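Long-range contacts in phosphoserine aminotransferase (Bacillus circulans, PDB 2C0R), which catalyses the reversible, pyridoxal-phosphate-dependent transfer of an amino group between glutamate and 3-phosphohydroxypyruvate to give phosphoserine, and makes phosphohydroxythreonine likewise: residues 95-100 with 145-150; 101-106 with 152-157; 173-178 with 191-196; 297-302 with 335-340. The protein carries 1 engineered substitution. All coordinates share one frame; numbering follows the deposited sequence.

Interaction 1 (95-100 with 145-150)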
loop_
_atom_site.group_PDB
_atom_site.type_symbol
_atom_site.label_atom_id
_atom_site.label_comp_id
_atom_site.label_asym_id
_atom_site.label_seq_id
_atom_site.Cartn_x
_atom_site.Cartn_y
_atom_site.Cartn_z
ATOM N N ALA A 95 -17.487 -15.039 -15.493
ATOM C CA ALA A 95 -17.019 -13.664 -15.305
ATOM C C ALA A 95 -16.900 -13.105 -16.723
ATOM O O ALA A 95 -16.051 -13.583 -17.490
ATOM C CB ALA A 95 -15.715 -13.643 -14.568
ATOM N N ASN A 96 -17.784 -12.147 -17.006
ATOM C CA ASN A 96 -17.847 -11.550 -18.327
ATOM C C ASN A 96 -16.993 -10.295 -18.423
ATOM O O ASN A 96 -17.089 -9.412 -17.542
ATOM C CB ASN A 96 -19.291 -11.189 -18.689
ATOM C CG ASN A 96 -20.077 -12.490 -18.958
ATOM O OD1 ASN A 96 -19.900 -13.465 -18.241
ATOM N ND2 ASN A 96 -20.897 -12.478 -19.972
ATOM N N TYR A 97 -16.199 -10.228 -19.500
ATOM C CA TYR A 97 -15.235 -9.139 -19.730
ATOM C C TYR A 97 -15.452 -8.448 -21.074
ATOM O O TYR A 97 -15.744 -9.126 -22.060
ATOM C CB TYR A 97 -13.780 -9.687 -19.631
ATOM C CG TYR A 97 -13.464 -9.845 -18.134
ATOM C CD1 TYR A 97 -13.924 -10.954 -17.440
ATOM C CD2 TYR A 97 -12.731 -8.878 -17.466
ATOM C CE1 TYR A 97 -13.661 -11.140 -16.109
ATOM C CE2 TYR A 97 -12.484 -9.058 -16.102
ATOM C CZ TYR A 97 -12.940 -10.177 -15.445
ATOM O OH TYR A 97 -12.729 -10.355 -14.091
ATOM N N VAL A 98 -15.341 -7.115 -21.083
ATOM C CA VAL A 98 -15.228 -6.377 -22.348
ATOM C C VAL A 98 -13.748 -6.188 -22.642
ATOM O O VAL A 98 -13.080 -5.580 -21.784
ATOM C CB VAL A 98 -15.947 -5.042 -22.217
ATOM C CG1 VAL A 98 -15.845 -4.254 -23.557
ATOM C CG2 VAL A 98 -17.388 -5.199 -21.755
ATOM N N MET A 99 -13.243 -6.698 -23.752
ATOM C CA MET A 99 -11.821 -6.817 -24.020
ATOM C C MET A 99 -11.385 -5.681 -24.951
ATOM O O MET A 99 -11.564 -5.720 -26.152
ATOM C CB MET A 99 -11.422 -8.176 -24.597
ATOM C CG MET A 99 -11.920 -9.337 -23.756
ATOM S SD MET A 99 -11.317 -9.274 -22.029
ATOM C CE MET A 99 -9.546 -9.355 -22.352
ATOM N N THR A 100 -10.810 -4.649 -24.321
ATOM C CA THR A 100 -10.505 -3.386 -25.001
ATOM C C THR A 100 -9.025 -3.123 -25.080
ATOM O O THR A 100 -8.628 -2.035 -25.537
ATOM C CB THR A 100 -11.199 -2.191 -24.274
ATOM O OG1 THR A 100 -11.007 -2.388 -22.854
ATOM C CG2 THR A 100 -12.691 -2.223 -24.554
ATOM N N TYR A 145 -21.037 -11.005 -13.410
ATOM C CA TYR A 145 -20.775 -9.568 -13.495
ATOM C C TYR A 145 -20.312 -9.297 -14.928
ATOM O O TYR A 145 -20.001 -10.238 -15.641
ATOM C CB TYR A 145 -19.720 -9.032 -12.549
ATOM C CG TYR A 145 -18.349 -9.642 -12.552
ATOM C CD1 TYR A 145 -17.363 -9.267 -13.468
ATOM C CD2 TYR A 145 -18.014 -10.621 -11.618
ATOM C CE1 TYR A 145 -16.110 -9.869 -13.442
ATOM C CE2 TYR A 145 -16.757 -11.206 -11.574
ATOM C CZ TYR A 145 -15.801 -10.823 -12.486
ATOM O OH TYR A 145 -14.533 -11.372 -12.484
ATOM N N LEU A 146 -20.300 -8.015 -15.277
ATOM C CA LEU A 146 -19.672 -7.581 -16.512
ATOM C C LEU A 146 -18.564 -6.602 -16.117
ATOM O O LEU A 146 -18.915 -5.621 -15.449
ATOM C CB LEU A 146 -20.642 -6.902 -17.483
ATOM C CG LEU A 146 -19.942 -6.295 -18.717
ATOM C CD1 LEU A 146 -19.506 -7.381 -19.681
ATOM C CD2 LEU A 146 -20.844 -5.287 -19.395
ATOM N N HIS A 147 -17.326 -6.853 -16.508
ATOM C CA HIS A 147 -16.207 -5.971 -16.189
ATOM C C HIS A 147 -15.771 -5.231 -17.466
ATOM O O HIS A 147 -15.603 -5.849 -18.496
ATOM C CB HIS A 147 -15.079 -6.838 -15.677
ATOM C CG HIS A 147 -13.853 -6.076 -15.298
ATOM N ND1 HIS A 147 -12.961 -5.557 -16.228
ATOM C CD2 HIS A 147 -13.352 -5.776 -14.085
ATOM C CE1 HIS A 147 -11.984 -4.941 -15.548
ATOM N NE2 HIS A 147 -12.194 -5.056 -14.242
ATOM N N LEU A 148 -15.645 -3.925 -17.336
ATOM C CA LEU A 148 -15.030 -3.143 -18.401
ATOM C C LEU A 148 -13.933 -2.285 -17.804
ATOM O O LEU A 148 -13.874 -2.058 -16.586
ATOM C CB LEU A 148 -16.080 -2.323 -19.147
ATOM C CG LEU A 148 -16.936 -1.310 -18.398
ATOM C CD1 LEU A 148 -16.248 0.010 -18.102
ATOM C CD2 LEU A 148 -18.199 -0.966 -19.207
ATOM N N THR A 149 -13.120 -1.805 -18.699
ATOM C CA THR A 149 -12.036 -0.874 -18.419
ATOM C C THR A 149 -12.441 0.453 -19.020
ATOM O O THR A 149 -12.561 0.537 -20.257
ATOM C CB THR A 149 -10.746 -1.423 -19.059
ATOM O OG1 THR A 149 -10.637 -2.800 -18.664
ATOM C CG2 THR A 149 -9.520 -0.686 -18.586
ATOM N N SER A 150 -12.669 1.472 -18.195
ATOM C CA SER A 150 -13.207 2.702 -18.721
ATOM C C SER A 150 -12.179 3.416 -19.616
ATOM O O SER A 150 -12.603 4.007 -20.614
ATOM C CB SER A 150 -13.649 3.685 -17.647
ATOM O OG SER A 150 -12.565 3.946 -16.774
HETATM O O HOH W 1 -13.288 -2.768 -21.371
HETATM O O HOH W 2 -12.195 -5.108 -18.886
#
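V98 O is gripped by two waters that carry it across to strand 145-149: water 1 donates to it at 2.8 Å and also accepts from T149 N, while water 2, whose longer bond to V98 O is 3.1 Å, reaches H147 ND1 and T149 OG1. The strands are parallel neighbours in the large mixed sheet, tied by H147 N to N96 O and by V98 N to H147 O, 2.9 Å and nearly straight at 170°. H147 CB lies over one face of the Y97 ring, 3.9 Å from its centroid, and the imidazole, tilted to that ring, comes near Y97 CE2. At the far end Y145 OH donates to Y97 OH (2.6 Å) near the plane of its own ring. On the other face, with L146, V98 CG2 meets L146 CD1 at 3.7 Å. With ND1 on water 2 and NE2 bonded to Y192 OH, both H147 nitrogens are engaged, which should fix the imidazole's rotation close beside the cofactor-binding D173.

Interaction 2 (101-106 with 152-157). With PLP (pyridoxal-5'-phosphate), chain C.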
loop_
_atom_site.group_PDB
_atom_site.type_symbol
_atom_site.label_atom_id
_atom_site.label_comp_id
_atom_site.label_asym_id
_atom_site.label_seq_id
_atom_site.Cartn_x
_atom_site.Cartn_y
_atom_site.Cartn_z
ATOM N N GLY A 101 -8.180 -4.044 -24.640
ATOM C CA GLY A 101 -6.753 -3.705 -24.725
ATOM C C GLY A 101 -6.024 -4.291 -23.523
ATOM O O GLY A 101 -6.397 -5.273 -22.864
ATOM N N SER A 102 -4.917 -3.662 -23.202
ATOM C CA SER A 102 -3.951 -4.238 -22.279
ATOM C C SER A 102 -4.460 -4.435 -20.881
ATOM O O SER A 102 -4.171 -5.468 -20.230
ATOM C CB SER A 102 -2.731 -3.300 -22.235
ATOM O OG SER A 102 -2.066 -3.388 -23.497
ATOM N N TRP A 103 -5.207 -3.451 -20.374
ATOM C CA TRP A 103 -5.637 -3.639 -18.978
ATOM C C TRP A 103 -6.860 -4.547 -18.866
ATOM O O TRP A 103 -6.992 -5.258 -17.876
ATOM C CB TRP A 103 -5.844 -2.259 -18.365
ATOM C CG TRP A 103 -4.502 -1.625 -18.079
ATOM C CD1 TRP A 103 -3.978 -0.495 -18.615
ATOM C CD2 TRP A 103 -3.516 -2.136 -17.169
ATOM N NE1 TRP A 103 -2.723 -0.255 -18.089
ATOM C CE2 TRP A 103 -2.421 -1.251 -17.205
ATOM C CE3 TRP A 103 -3.457 -3.258 -16.328
ATOM C CZ2 TRP A 103 -1.276 -1.453 -16.426
ATOM C CZ3 TRP A 103 -2.316 -3.462 -15.550
ATOM C CH2 TRP A 103 -1.245 -2.569 -15.604
ATOM N N ALA A 104 -7.742 -4.545 -19.864
ATOM C CA ALA A 104 -8.785 -5.534 -19.876
ATOM C C ALA A 104 -8.175 -6.923 -19.915
ATOM O O ALA A 104 -8.610 -7.835 -19.241
ATOM C CB ALA A 104 -9.617 -5.384 -21.134
ATOM N N SER A 105 -7.107 -7.078 -20.708
ATOM C CA SER A 105 -6.482 -8.405 -20.820
ATOM C C SER A 105 -5.905 -8.860 -19.488
ATOM O O SER A 105 -5.972 -10.050 -19.130
ATOM C CB SER A 105 -5.372 -8.442 -21.869
ATOM O OG SER A 105 -5.920 -8.317 -23.171
ATOM N N LYS A 106 -5.299 -7.931 -18.748
ATOM C CA LYS A 106 -4.732 -8.322 -17.438
ATOM C C LYS A 106 -5.855 -8.753 -16.504
ATOM O O LYS A 106 -5.752 -9.677 -15.706
ATOM C CB LYS A 106 -3.962 -7.141 -16.844
ATOM C CG LYS A 106 -2.622 -6.927 -17.543
ATOM C CD LYS A 106 -1.611 -7.887 -16.946
ATOM C CE LYS A 106 -0.175 -7.509 -17.277
ATOM N NZ LYS A 106 0.390 -6.584 -16.254
ATOM N N GLU A 152 -8.394 2.663 -21.332
ATOM C CA GLU A 152 -7.282 1.767 -21.606
ATOM C C GLU A 152 -6.038 2.642 -21.714
ATOM O O GLU A 152 -5.777 3.193 -22.804
ATOM C CB GLU A 152 -7.540 0.981 -22.894
ATOM C CG GLU A 152 -8.494 -0.185 -22.650
ATOM C CD GLU A 152 -7.884 -1.366 -21.920
ATOM O OE1 GLU A 152 -6.755 -1.265 -21.408
ATOM O OE2 GLU A 152 -8.548 -2.423 -21.847
ATOM N N THR A 153 -5.365 2.693 -20.601
ATOM C CA THR A 153 -4.225 3.576 -20.385
ATOM C C THR A 153 -3.088 3.371 -21.369
ATOM O O THR A 153 -2.398 4.353 -21.673
ATOM C CB THR A 153 -3.648 3.250 -18.972
ATOM O OG1 THR A 153 -4.789 2.952 -18.145
ATOM C CG2 THR A 153 -2.893 4.458 -18.466
ATOM N N ILE A 154 -2.880 2.121 -21.813
ATOM C CA ILE A 154 -1.733 1.853 -22.700
ATOM C C ILE A 154 -2.076 2.125 -24.153
ATOM O O ILE A 154 -1.242 2.636 -24.911
ATOM C CB ILE A 154 -1.240 0.401 -22.479
ATOM C CG1 ILE A 154 -0.480 0.326 -21.156
ATOM C CG2 ILE A 154 -0.431 -0.097 -23.665
ATOM C CD1 ILE A 154 -0.185 -1.065 -20.642
ATOM N N GLU A 155 -3.292 1.751 -24.550
ATOM C CA GLU A 155 -3.699 1.952 -25.936
ATOM C C GLU A 155 -4.190 3.371 -26.212
ATOM O O GLU A 155 -4.108 3.835 -27.360
ATOM C CB GLU A 155 -4.779 0.929 -26.296
ATOM C CG GLU A 155 -4.188 -0.433 -26.697
ATOM C CD GLU A 155 -3.766 -1.309 -25.546
ATOM O OE1 GLU A 155 -4.479 -1.243 -24.533
ATOM O OE2 GLU A 155 -2.775 -2.075 -25.500
ATOM N N GLY A 156 -4.683 4.076 -25.194
ATOM C CA GLY A 156 -5.166 5.430 -25.393
ATOM C C GLY A 156 -6.633 5.474 -25.832
ATOM O O GLY A 156 -7.045 6.436 -26.477
ATOM N N ALA A 157 -7.447 4.486 -25.455
ATOM C CA ALA A 157 -8.844 4.424 -25.821
ATOM C C ALA A 157 -9.676 4.630 -24.550
ATOM O O ALA A 157 -9.253 4.273 -23.434
ATOM C CB ALA A 157 -9.240 3.108 -26.475
HETATM N N1 PLP C . -5.793 -0.792 -14.700
HETATM C C2 PLP C . -5.496 0.338 -15.400
HETATM C C2A PLP C . -6.567 0.860 -16.355
HETATM C C3 PLP C . -4.299 0.970 -15.230
HETATM O O3 PLP C . -4.014 2.132 -15.877
HETATM C C4 PLP C . -3.423 0.479 -14.276
HETATM C C4A PLP C . -2.080 1.184 -14.076
HETATM C C5 PLP C . -3.710 -0.710 -13.640
HETATM C C6 PLP C . -4.923 -1.307 -13.775
HETATM C C5A PLP C . -2.678 -1.361 -12.708
HETATM O O4P PLP C . -2.603 -0.638 -11.484
HETATM P P PLP C . -1.623 -1.073 -10.305
HETATM O O1P PLP C . -1.979 -0.178 -9.150
HETATM O O2P PLP C . -0.237 -0.810 -10.854
HETATM O O3P PLP C . -1.876 -2.517 -10.056
#
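G101 (phi 144°, psi -155°) takes the N-cap position of the helix opening at S102, which faces the turn 152-157, where G156 and A157 both face E152 in a G1 beta bulge. Two carboxylates reach across. E152, its chain bent at chi2, straddles two backbone N-H groups with its syn lone pairs, OE1 taking W103 N at 2.9 Å and OE2 taking A104 N at 3.0 Å; E152 OE2 also bonds T100 OG1. E155 OE1 accepts from S102 N at 2.8 Å, and S102 OG donates to E155 OE2 in a very short bond. The indole of W103 lies flat against one face of the PLP ring, PLP C4 sitting 3.5 Å above the indole plane, while T153 OG1 and PLP O3 share a hydrogen bond of 2.5 Å. An alanine in place of W103 would probably leave that pyridine face without its aromatic floor and the cofactor freer to tilt. The charges of E152 and E155 are probably stabilised by the first-turn N-H groups they accept from.

Interaction 3 (173-178 with 191-196). With PLP (pyridoxal-5'-phosphate), chain C.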
loop_
_atom_site.group_PDB
_atom_site.type_symbol
_atom_site.label_atom_id
_atom_site.label_comp_id
_atom_site.label_asym_id
_atom_site.label_seq_id
_atom_site.Cartn_x
_atom_site.Cartn_y
_atom_site.Cartn_z
ATOM N N ASP A 173 -12.979 -0.875 -14.161
ATOM C CA ASP A 173 -11.636 -0.422 -13.820
ATOM C C ASP A 173 -11.446 0.995 -14.352
ATOM O O ASP A 173 -11.240 1.167 -15.539
ATOM C CB ASP A 173 -10.619 -1.355 -14.476
ATOM C CG ASP A 173 -9.179 -0.939 -14.245
ATOM O OD1 ASP A 173 -8.921 0.087 -13.579
ATOM O OD2 ASP A 173 -8.287 -1.675 -14.723
ATOM N N MET A 174 -11.558 1.982 -13.481
ATOM C CA MET A 174 -11.400 3.367 -13.834
ATOM C C MET A 174 -10.052 3.889 -13.351
ATOM O O MET A 174 -9.952 5.100 -13.097
ATOM C CB MET A 174 -12.526 4.173 -13.212
ATOM C CG MET A 174 -13.889 3.787 -13.715
ATOM S SD MET A 174 -15.160 4.942 -13.118
ATOM C CE MET A 174 -16.566 4.350 -14.075
ATOM N N SER A 175 -9.066 2.998 -13.236
ATOM C CA SER A 175 -7.794 3.504 -12.710
ATOM C C SER A 175 -7.261 4.773 -13.393
ATOM O O SER A 175 -6.826 5.709 -12.703
ATOM C CB SER A 175 -6.723 2.432 -12.861
ATOM O OG SER A 175 -7.038 1.296 -12.035
ATOM N N SER A 176 -7.334 4.835 -14.721
ATOM C CA SER A 176 -6.720 5.978 -15.377
ATOM C C SER A 176 -7.712 7.077 -15.735
ATOM O O SER A 176 -7.277 8.035 -16.393
ATOM C CB SER A 176 -5.901 5.483 -16.550
ATOM O OG SER A 176 -6.662 4.655 -17.406
ATOM N N ASP A 177 -8.960 7.027 -15.276
ATOM C CA ASP A 177 -9.834 8.185 -15.565
ATOM C C ASP A 177 -10.815 8.468 -14.425
ATOM O O ASP A 177 -11.688 9.331 -14.540
ATOM C CB ASP A 177 -10.559 8.083 -16.897
ATOM C CG ASP A 177 -11.725 7.103 -16.946
ATOM O OD1 ASP A 177 -12.056 6.477 -15.934
ATOM O OD2 ASP A 177 -12.295 6.997 -18.053
ATOM N N ILE A 178 -10.702 7.806 -13.256
ATOM C CA ILE A 178 -11.689 8.076 -12.215
ATOM C C ILE A 178 -11.606 9.504 -11.748
ATOM O O ILE A 178 -10.520 10.073 -11.534
ATOM C CB ILE A 178 -11.501 7.098 -11.032
ATOM C CG1 ILE A 178 -12.804 7.029 -10.216
ATOM C CG2 ILE A 178 -10.294 7.478 -10.208
ATOM C CD1 ILE A 178 -12.774 5.963 -9.142
ATOM N N VAL A 191 -16.767 0.159 -8.792
ATOM C CA VAL A 191 -15.750 0.833 -9.590
ATOM C C VAL A 191 -14.468 0.867 -8.786
ATOM O O VAL A 191 -14.462 0.975 -7.546
ATOM C CB VAL A 191 -16.103 2.271 -10.008
ATOM C CG1 VAL A 191 -17.422 2.286 -10.802
ATOM C CG2 VAL A 191 -16.262 3.212 -8.854
ATOM N N TYR A 192 -13.332 0.755 -9.467
ATOM C CA TYR A 192 -12.074 0.761 -8.721
ATOM C C TYR A 192 -11.001 1.503 -9.510
ATOM O O TYR A 192 -11.068 1.670 -10.742
ATOM C CB TYR A 192 -11.593 -0.631 -8.426
ATOM C CG TYR A 192 -11.255 -1.538 -9.561
ATOM C CD1 TYR A 192 -9.943 -1.825 -9.896
ATOM C CD2 TYR A 192 -12.273 -2.146 -10.298
ATOM C CE1 TYR A 192 -9.578 -2.663 -10.946
ATOM C CE2 TYR A 192 -11.914 -3.002 -11.314
ATOM C CZ TYR A 192 -10.606 -3.263 -11.656
ATOM O OH TYR A 192 -10.259 -4.138 -12.633
ATOM N N ALA A 193 -9.982 1.951 -8.765
ATOM C CA ALA A 193 -8.904 2.708 -9.379
ATOM C C ALA A 193 -7.681 2.662 -8.474
ATOM O O ALA A 193 -7.787 3.063 -7.306
ATOM C CB ALA A 193 -9.255 4.171 -9.549
ATOM N N GLY A 194 -6.538 2.287 -8.990
ATOM C CA GLY A 194 -5.300 2.625 -8.293
ATOM C C GLY A 194 -5.249 4.136 -8.226
ATOM O O GLY A 194 -5.520 4.822 -9.200
ATOM N N ALA A 195 -4.926 4.677 -7.058
ATOM C CA ALA A 195 -5.000 6.118 -6.937
ATOM C C ALA A 195 -3.927 6.883 -7.716
ATOM O O ALA A 195 -4.132 8.054 -7.978
ATOM C CB ALA A 195 -4.868 6.546 -5.473
ATOM N N GLN A 196 -2.840 6.231 -8.059
ATOM C CA GLN A 196 -1.656 6.919 -8.558
ATOM C C GLN A 196 -1.763 7.420 -9.992
ATOM O O GLN A 196 -0.819 8.068 -10.440
ATOM C CB GLN A 196 -0.468 5.967 -8.476
ATOM C CG GLN A 196 -0.466 4.768 -9.407
ATOM C CD GLN A 196 -1.243 3.571 -8.889
ATOM O OE1 GLN A 196 -1.976 3.614 -7.875
ATOM N NE2 GLN A 196 -1.056 2.475 -9.639
HETATM N N1 PLP C . -5.793 -0.792 -14.700
HETATM C C2 PLP C . -5.496 0.338 -15.400
HETATM C C2A PLP C . -6.567 0.860 -16.355
HETATM C C3 PLP C . -4.299 0.970 -15.230
HETATM O O3 PLP C . -4.014 2.132 -15.877
HETATM C C4 PLP C . -3.423 0.479 -14.276
HETATM C C4A PLP C . -2.080 1.184 -14.076
HETATM C C5 PLP C . -3.710 -0.710 -13.640
HETATM C C6 PLP C . -4.923 -1.307 -13.775
HETATM C C5A PLP C . -2.678 -1.361 -12.708
HETATM O O4P PLP C . -2.603 -0.638 -11.484
HETATM P P PLP C . -1.623 -1.073 -10.305
HETATM O O1P PLP C . -1.979 -0.178 -9.150
HETATM O O2P PLP C . -0.237 -0.810 -10.854
HETATM O O3P PLP C . -1.876 -2.517 -10.056
HETATM O O HOH W 3 -6.448 7.055 -10.411
#
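D173 OD2 lies 2.6 Å from the pyridine nitrogen N1 of PLP, S175 CB packs 3.5 Å from PLP C2 on the ring face opposite W103, and Q196 NE2 donates to the phosphate oxygen O1P at 2.9 Å. One shell out, D173 OD1 is gripped twice: S175 OG comes in on its syn lone pair at 2.7 Å, and S175 N closes an Asx turn at 2.9 Å. S175 OG in turn accepts from G194 N on strand 191-194, 3.2 Å away, so the carboxylate is linked to the neighbouring strand. With CG anti to the backbone N (chi1 177°), D173 turns its carboxylate to the cofactor while its CA sits over one face of the Y192 ring, 3.8 Å from the centroid; Y192 OH is bonded to H147. M174 N to Y192 O (2.8 Å) joins the end of strand 170-173 to strand 191-194, beside the D173-Y192 parallel bridge. An alanine in place of D173 would probably leave PLP N1 without its carboxylate mate and S175 OG without an acceptor. As in other enzymes of this fold, a carboxylate held at N1 would favour a protonated pyridine and so strengthen its pull on electrons.

Interaction 4 (297-302 with 335-340)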
loop_
_atom_site.group_PDB
_atom_site.type_symbol
_atom_site.label_atom_id
_atom_site.label_comp_id
_atom_site.label_asym_id
_atom_site.label_seq_id
_atom_site.Cartn_x
_atom_site.Cartn_y
_atom_site.Cartn_z
ATOM N N ASP A 297 -9.172 11.089 -23.319
ATOM C CA ASP A 297 -8.784 12.416 -22.863
ATOM C C ASP A 297 -7.770 12.308 -21.728
ATOM O O ASP A 297 -7.393 13.365 -21.234
ATOM C CB ASP A 297 -9.946 13.263 -22.373
ATOM C CG ASP A 297 -10.628 14.002 -23.528
ATOM O OD1 ASP A 297 -10.259 13.810 -24.707
ATOM O OD2 ASP A 297 -11.559 14.774 -23.254
ATOM N N MET A 298 -7.358 11.126 -21.342
ATOM C CA MET A 298 -6.396 10.941 -20.262
ATOM C C MET A 298 -5.042 10.477 -20.786
ATOM O O MET A 298 -4.023 10.830 -20.215
ATOM C CB MET A 298 -6.903 9.881 -19.257
ATOM C CG MET A 298 -8.172 10.337 -18.520
ATOM S SD MET A 298 -7.795 11.406 -17.122
ATOM C CE MET A 298 -8.057 13.039 -17.827
ATOM N N ASN A 299 -5.028 9.609 -21.793
ATOM C CA ASN A 299 -3.767 9.082 -22.332
ATOM C C ASN A 299 -3.849 9.180 -23.859
ATOM O O ASN A 299 -4.589 8.421 -24.466
ATOM C CB ASN A 299 -3.462 7.624 -21.910
ATOM C CG ASN A 299 -3.609 7.419 -20.412
ATOM O OD1 ASN A 299 -4.677 7.055 -19.923
ATOM N ND2 ASN A 299 -2.506 7.644 -19.700
ATOM N N ILE A 300 -3.092 10.128 -24.399
ATOM C CA ILE A 300 -3.119 10.329 -25.845
ATOM C C ILE A 300 -1.955 9.628 -26.481
ATOM O O ILE A 300 -0.796 9.919 -26.221
ATOM C CB ILE A 300 -3.067 11.823 -26.133
ATOM C CG1 ILE A 300 -4.274 12.526 -25.516
ATOM C CG2 ILE A 300 -2.902 12.052 -27.622
ATOM C CD1 ILE A 300 -4.358 14.003 -25.865
ATOM N N THR A 301 -2.295 8.669 -27.337
ATOM C CA THR A 301 -1.222 7.859 -27.925
ATOM C C THR A 301 -1.082 8.216 -29.384
ATOM O O THR A 301 -2.044 8.506 -30.101
ATOM C CB THR A 301 -1.525 6.373 -27.724
ATOM O OG1 THR A 301 -2.868 6.147 -28.207
ATOM C CG2 THR A 301 -1.489 6.025 -26.226
ATOM N N PHE A 302 0.182 8.242 -29.808
ATOM C CA PHE A 302 0.448 8.592 -31.205
ATOM C C PHE A 302 1.804 8.029 -31.632
ATOM O O PHE A 302 2.613 7.599 -30.814
ATOM C CB PHE A 302 0.358 10.110 -31.421
ATOM C CG PHE A 302 1.284 10.981 -30.590
ATOM C CD1 PHE A 302 2.365 11.575 -31.217
ATOM C CD2 PHE A 302 1.090 11.189 -29.246
ATOM C CE1 PHE A 302 3.223 12.388 -30.497
ATOM C CE2 PHE A 302 1.947 12.010 -28.523
ATOM C CZ PHE A 302 3.030 12.610 -29.160
ATOM N N ARG A 335 3.059 8.467 -25.779
ATOM C CA ARG A 335 1.849 8.540 -24.959
ATOM C C ARG A 335 1.989 9.789 -24.080
ATOM O O ARG A 335 2.907 9.837 -23.257
ATOM C CB ARG A 335 1.687 7.313 -24.075
ATOM C CG ARG A 335 0.488 7.430 -23.130
ATOM C CD ARG A 335 0.204 6.090 -22.436
ATOM N NE ARG A 335 1.384 5.602 -21.710
ATOM C CZ ARG A 335 1.400 4.604 -20.847
ATOM N NH1 ARG A 335 0.282 3.935 -20.526
ATOM N NH2 ARG A 335 2.543 4.242 -20.262
ATOM N N ALA A 336 1.104 10.740 -24.259
ATOM C CA ALA A 336 1.023 11.917 -23.430
ATOM C C ALA A 336 -0.101 11.676 -22.420
ATOM O O ALA A 336 -1.258 11.700 -22.828
ATOM C CB ALA A 336 0.731 13.156 -24.262
ATOM N N SER A 337 0.296 11.441 -21.177
ATOM C CA SER A 337 -0.705 11.236 -20.125
ATOM C C SER A 337 -1.053 12.567 -19.479
ATOM O O SER A 337 -0.119 13.297 -19.094
ATOM C CB SER A 337 -0.149 10.225 -19.117
ATOM O OG SER A 337 0.061 8.968 -19.747
ATOM N N ILE A 338 -2.352 12.854 -19.457
ATOM C CA ILE A 338 -2.780 14.225 -19.198
ATOM C C ILE A 338 -3.895 14.243 -18.167
ATOM O O ILE A 338 -4.907 14.938 -18.250
ATOM C CB ILE A 338 -3.183 14.942 -20.497
ATOM C CG1 ILE A 338 -4.161 14.093 -21.320
ATOM C CG2 ILE A 338 -1.949 15.318 -21.311
ATOM C CD1 ILE A 338 -4.673 14.935 -22.518
ATOM N N TYR A 339 -3.647 13.416 -17.125
ATOM C CA TYR A 339 -4.525 13.332 -15.986
ATOM C C TYR A 339 -4.858 14.686 -15.393
ATOM O O TYR A 339 -4.209 15.663 -15.743
ATOM C CB TYR A 339 -3.824 12.509 -14.887
ATOM C CG TYR A 339 -3.438 11.145 -15.392
ATOM C CD1 TYR A 339 -2.125 10.717 -15.377
ATOM C CD2 TYR A 339 -4.397 10.271 -15.872
ATOM C CE1 TYR A 339 -1.755 9.482 -15.815
ATOM C CE2 TYR A 339 -4.053 9.003 -16.329
ATOM C CZ TYR A 339 -2.741 8.634 -16.310
ATOM O OH TYR A 339 -2.367 7.386 -16.740
ATOM N N ASN A 340 -5.868 14.711 -14.508
ATOM C CA ASN A 340 -6.372 15.985 -14.017
ATOM C C ASN A 340 -5.320 17.016 -13.634
ATOM O O ASN A 340 -5.436 18.176 -14.038
ATOM C CB ASN A 340 -7.219 15.881 -12.743
ATOM C CG ASN A 340 -8.532 15.125 -12.889
ATOM O OD1 ASN A 340 -8.999 14.833 -13.982
ATOM N ND2 ASN A 340 -9.127 14.768 -11.744
HETATM O O HOH W 4 -6.734 15.840 -20.052
#
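N299 and S337 face each other as a non-hydrogen-bonded pair in the small antiparallel sheet formed late in the chain, where strands 299-302 and 335-337 run side by side. From N299, CB rests on the aliphatic part of R335, 4.0 Å from CD. CG follows anti to the carbonyl carbon (chi1 -49°), and beyond it the amide splits its work. ND2 gives one hydrogen to S337 OG at 2.9 Å and the other to Y339 OH at 3.0 Å, the latter nearly straight at 174°, both partners close to the amide plane; OD1 goes to N151. That pins the amide flat, turned 77° against the Y339 ring. Y339 OH also bonds A10 O, and M298 SD meets the ring at its edge, 3.8 Å from CD2, a Met-aromatic contact. Next along, T301 CG2 lies alongside R335 CG, and R335 NH1 continues to T153 O in the cofactor-binding loop. The backbones are joined by a reciprocal pair, I300 N to A336 O and A336 N to I300 O, and past the strand ends by I338 N to M298 O (2.7 Å). On the other face, against helices 260-280 and 344-361, where the side chains of I300 and I338 cross, I300 CD1 and I338 CD1 come to 3.5 Å, tighter than usual for two carbons.

Interactions 1 and 3 join neighbouring strands of the same seven-stranded mixed sheet, with strand 170-173 between 143-149 and 190-194; their centres are 14 Å apart. Interaction 2 follows almost at once, past strands 94-99 and 143-149; its segments alternate with those of interaction 1, centres 11 Å apart. Interactions 2 and 3 share PLP and meet through T153 OG1 and S176 OG. Interaction 4, last in the chain, lies in the small antiparallel sheet, 22 Å from interaction 1 without touching it, yet bonded to interaction 2 and packed on interaction 3. The cofactor thus sits at the large sheet's strand ends; the small sheet lies behind these loops, and the second subunit adds N238 and T239.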